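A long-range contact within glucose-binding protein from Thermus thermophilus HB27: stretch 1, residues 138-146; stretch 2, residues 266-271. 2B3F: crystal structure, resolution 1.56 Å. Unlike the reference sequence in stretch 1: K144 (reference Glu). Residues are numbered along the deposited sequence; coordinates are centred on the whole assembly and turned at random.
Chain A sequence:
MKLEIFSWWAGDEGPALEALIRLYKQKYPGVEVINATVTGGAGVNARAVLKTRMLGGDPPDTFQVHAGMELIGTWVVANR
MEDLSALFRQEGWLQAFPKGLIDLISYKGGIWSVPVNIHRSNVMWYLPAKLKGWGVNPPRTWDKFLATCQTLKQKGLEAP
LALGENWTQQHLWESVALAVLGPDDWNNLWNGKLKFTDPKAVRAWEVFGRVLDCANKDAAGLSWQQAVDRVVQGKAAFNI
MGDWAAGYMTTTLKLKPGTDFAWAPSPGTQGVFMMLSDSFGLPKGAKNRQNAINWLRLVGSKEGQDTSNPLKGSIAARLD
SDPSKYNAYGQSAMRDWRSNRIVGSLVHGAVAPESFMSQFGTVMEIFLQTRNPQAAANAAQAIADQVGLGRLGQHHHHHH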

# COMPACT_ATOMS: atom_id res chain seq x y z
N PRO A 138 -15.32 16.10 8.95
CA PRO A 138 -14.24 15.10 8.92
C PRO A 138 -13.23 15.28 10.07
O PRO A 138 -12.65 16.36 10.18
CB PRO A 138 -13.55 15.36 7.57
CG PRO A 138 -13.83 16.77 7.29
CD PRO A 138 -15.21 17.04 7.82
N PRO A 139 -13.02 14.25 10.91
CA PRO A 139 -12.14 14.39 12.08
C PRO A 139 -10.64 14.50 11.78
O PRO A 139 -10.11 13.75 10.95
CB PRO A 139 -12.43 13.13 12.90
CG PRO A 139 -13.06 12.18 11.96
CD PRO A 139 -13.65 12.92 10.83
N ARG A 140 -9.96 15.42 12.47
CA ARG A 140 -8.54 15.68 12.26
C ARG A 140 -7.63 15.00 13.29
O ARG A 140 -6.41 14.98 13.12
CB ARG A 140 -8.28 17.20 12.18
CG ARG A 140 -8.21 17.94 13.53
CD ARG A 140 -7.91 19.46 13.36
NE ARG A 140 -8.83 20.12 12.42
CZ ARG A 140 -10.04 20.62 12.73
NH1 ARG A 140 -10.50 20.57 13.99
NH2 ARG A 140 -10.79 21.19 11.78
N THR A 141 -8.23 14.43 14.35
CA THR A 141 -7.48 13.68 15.36
C THR A 141 -8.28 12.45 15.75
O THR A 141 -9.47 12.39 15.50
CB THR A 141 -7.28 14.49 16.66
OG1 THR A 141 -8.57 14.77 17.24
CG2 THR A 141 -6.53 15.78 16.39
N TRP A 142 -7.64 11.48 16.40
CA TRP A 142 -8.36 10.27 16.83
C TRP A 142 -9.40 10.55 17.93
O TRP A 142 -10.46 9.92 17.95
CB TRP A 142 -7.41 9.11 17.20
CG TRP A 142 -6.78 8.52 15.97
CD1 TRP A 142 -5.45 8.53 15.64
CD2 TRP A 142 -7.47 7.89 14.88
NE1 TRP A 142 -5.28 7.92 14.42
CE2 TRP A 142 -6.50 7.52 13.93
CE3 TRP A 142 -8.81 7.58 14.62
CZ2 TRP A 142 -6.83 6.86 12.74
CZ3 TRP A 142 -9.13 6.93 13.43
CH2 TRP A 142 -8.14 6.59 12.51
N ASP A 143 -9.12 11.53 18.80
CA ASP A 143 -10.13 11.92 19.81
C ASP A 143 -11.38 12.48 19.16
O ASP A 143 -12.49 12.09 19.51
CB ASP A 143 -9.55 12.91 20.83
CG ASP A 143 -8.66 12.24 21.87
OD1 ASP A 143 -8.77 11.01 22.06
OD2 ASP A 143 -7.83 12.92 22.49
N LYS A 144 -11.20 13.38 18.19
CA LYS A 144 -12.35 13.91 17.45
C LYS A 144 -13.06 12.85 16.59
O LYS A 144 -14.28 12.88 16.42
CB LYS A 144 -11.93 15.13 16.61
CG LYS A 144 -11.39 16.30 17.43
CD LYS A 144 -10.85 17.44 16.55
CE LYS A 144 -10.24 18.56 17.38
NZ LYS A 144 -10.65 19.92 16.91
N PHE A 145 -12.30 11.92 16.04
CA PHE A 145 -12.88 10.78 15.32
C PHE A 145 -13.81 9.98 16.22
O PHE A 145 -14.93 9.64 15.85
CB PHE A 145 -11.75 9.88 14.75
CG PHE A 145 -12.25 8.63 14.10
CD1 PHE A 145 -12.53 8.60 12.73
CD2 PHE A 145 -12.41 7.47 14.83
CE1 PHE A 145 -12.99 7.44 12.13
CE2 PHE A 145 -12.88 6.31 14.24
CZ PHE A 145 -13.17 6.29 12.89
N LEU A 146 -13.33 9.64 17.40
CA LEU A 146 -14.11 8.82 18.32
C LEU A 146 -15.37 9.55 18.79
O LEU A 146 -16.43 8.94 18.89
CB LEU A 146 -13.26 8.41 19.51
CG LEU A 146 -12.12 7.43 19.20
CD1 LEU A 146 -11.19 7.33 20.39
CD2 LEU A 146 -12.65 6.07 18.80
N SER A 266 -5.22 10.44 7.40
CA SER A 266 -5.79 9.72 8.51
C SER A 266 -5.67 10.64 9.72
O SER A 266 -4.66 11.33 9.88
CB SER A 266 -5.06 8.40 8.76
OG SER A 266 -5.18 7.55 7.63
N PRO A 267 -6.70 10.64 10.58
CA PRO A 267 -6.65 11.47 11.79
C PRO A 267 -5.30 11.41 12.50
O PRO A 267 -4.73 10.33 12.71
CB PRO A 267 -7.79 10.89 12.63
CG PRO A 267 -8.75 10.38 11.67
CD PRO A 267 -7.94 9.84 10.53
N GLY A 268 -4.75 12.58 12.83
CA GLY A 268 -3.50 12.66 13.57
C GLY A 268 -2.24 12.50 12.72
O GLY A 268 -1.15 12.43 13.24
N THR A 269 -2.39 12.43 11.40
CA THR A 269 -1.22 12.18 10.54
C THR A 269 -1.00 13.26 9.49
O THR A 269 -0.17 13.12 8.61
CB THR A 269 -1.31 10.80 9.84
OG1 THR A 269 -2.29 10.84 8.81
CG2 THR A 269 -1.64 9.69 10.84
N GLN A 270 -1.74 14.36 9.62
CA GLN A 270 -1.66 15.47 8.68
C GLN A 270 -0.20 15.92 8.59
O GLN A 270 0.48 16.05 9.62
CB GLN A 270 -2.55 16.64 9.15
CG GLN A 270 -4.06 16.34 9.23
CD GLN A 270 -4.44 15.34 10.36
OE1 GLN A 270 -3.77 15.24 11.40
NE2 GLN A 270 -5.53 14.60 10.13
N GLY A 271 0.26 16.13 7.36
CA GLY A 271 1.63 16.54 7.10
C GLY A 271 2.62 15.40 6.94
O GLY A 271 3.81 15.64 6.68

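Stretch 1 runs as a loop from P138 to T141 and then enters a helix at W142. T141 is the N-cap: its OG1 accepts from K144 N at 3.1 Å, and its carbonyl O takes F145 N at 2.9 Å. Stretch 2 has no regular helix or strand, but S266 to T269 form a type II beta turn, closed by T269 N to S266 O at 2.9 Å. T269 OG1 also donates to S266 O, at 2.6 Å, which reinforces the turn.

The two backbones come nearest at T141 and P267, whose CA atoms lie 4.3 Å apart. One hydrogen bond joins them: G268 N donates to R140 O at 2.9 Å. G268 has a phi of 82°, a value that favours glycine. Its partner oxygen belongs to the loop just before the helix.

P267 is the centre of the contact. It is buried, stretch 1 covers 112 Å² of it, and its CA-to-CB bond points toward that stretch. Its CB sits over one face of W142, 3.8 Å from the centroid of the six-membered ring and 13° off the normal, a CH-pi contact. A compact proline suits this place, offering aliphatic carbon to a flat aromatic surface. P267 CG also reaches F145 CD1 at 4.3 Å and P139 O at 3.7 Å. P267 CB lies 3.5 Å from T141 C.

W142 leaves its backbone sideways, with chi1 at -73° (m), and its ring end comes nearer to stretch 2. W142 NE1 lies 3.0 Å from P267 O, but the angle is too poor for a hydrogen bond. The CA-to-CB bond of F145 points toward stretch 2, and chi1 is t.

Q270 is exposed, and its CA-to-CB bond points toward stretch 1. Its NE2 lies 3.1 Å from R140 O. R140 itself directs CB away. Together the stretches bury 304 Å².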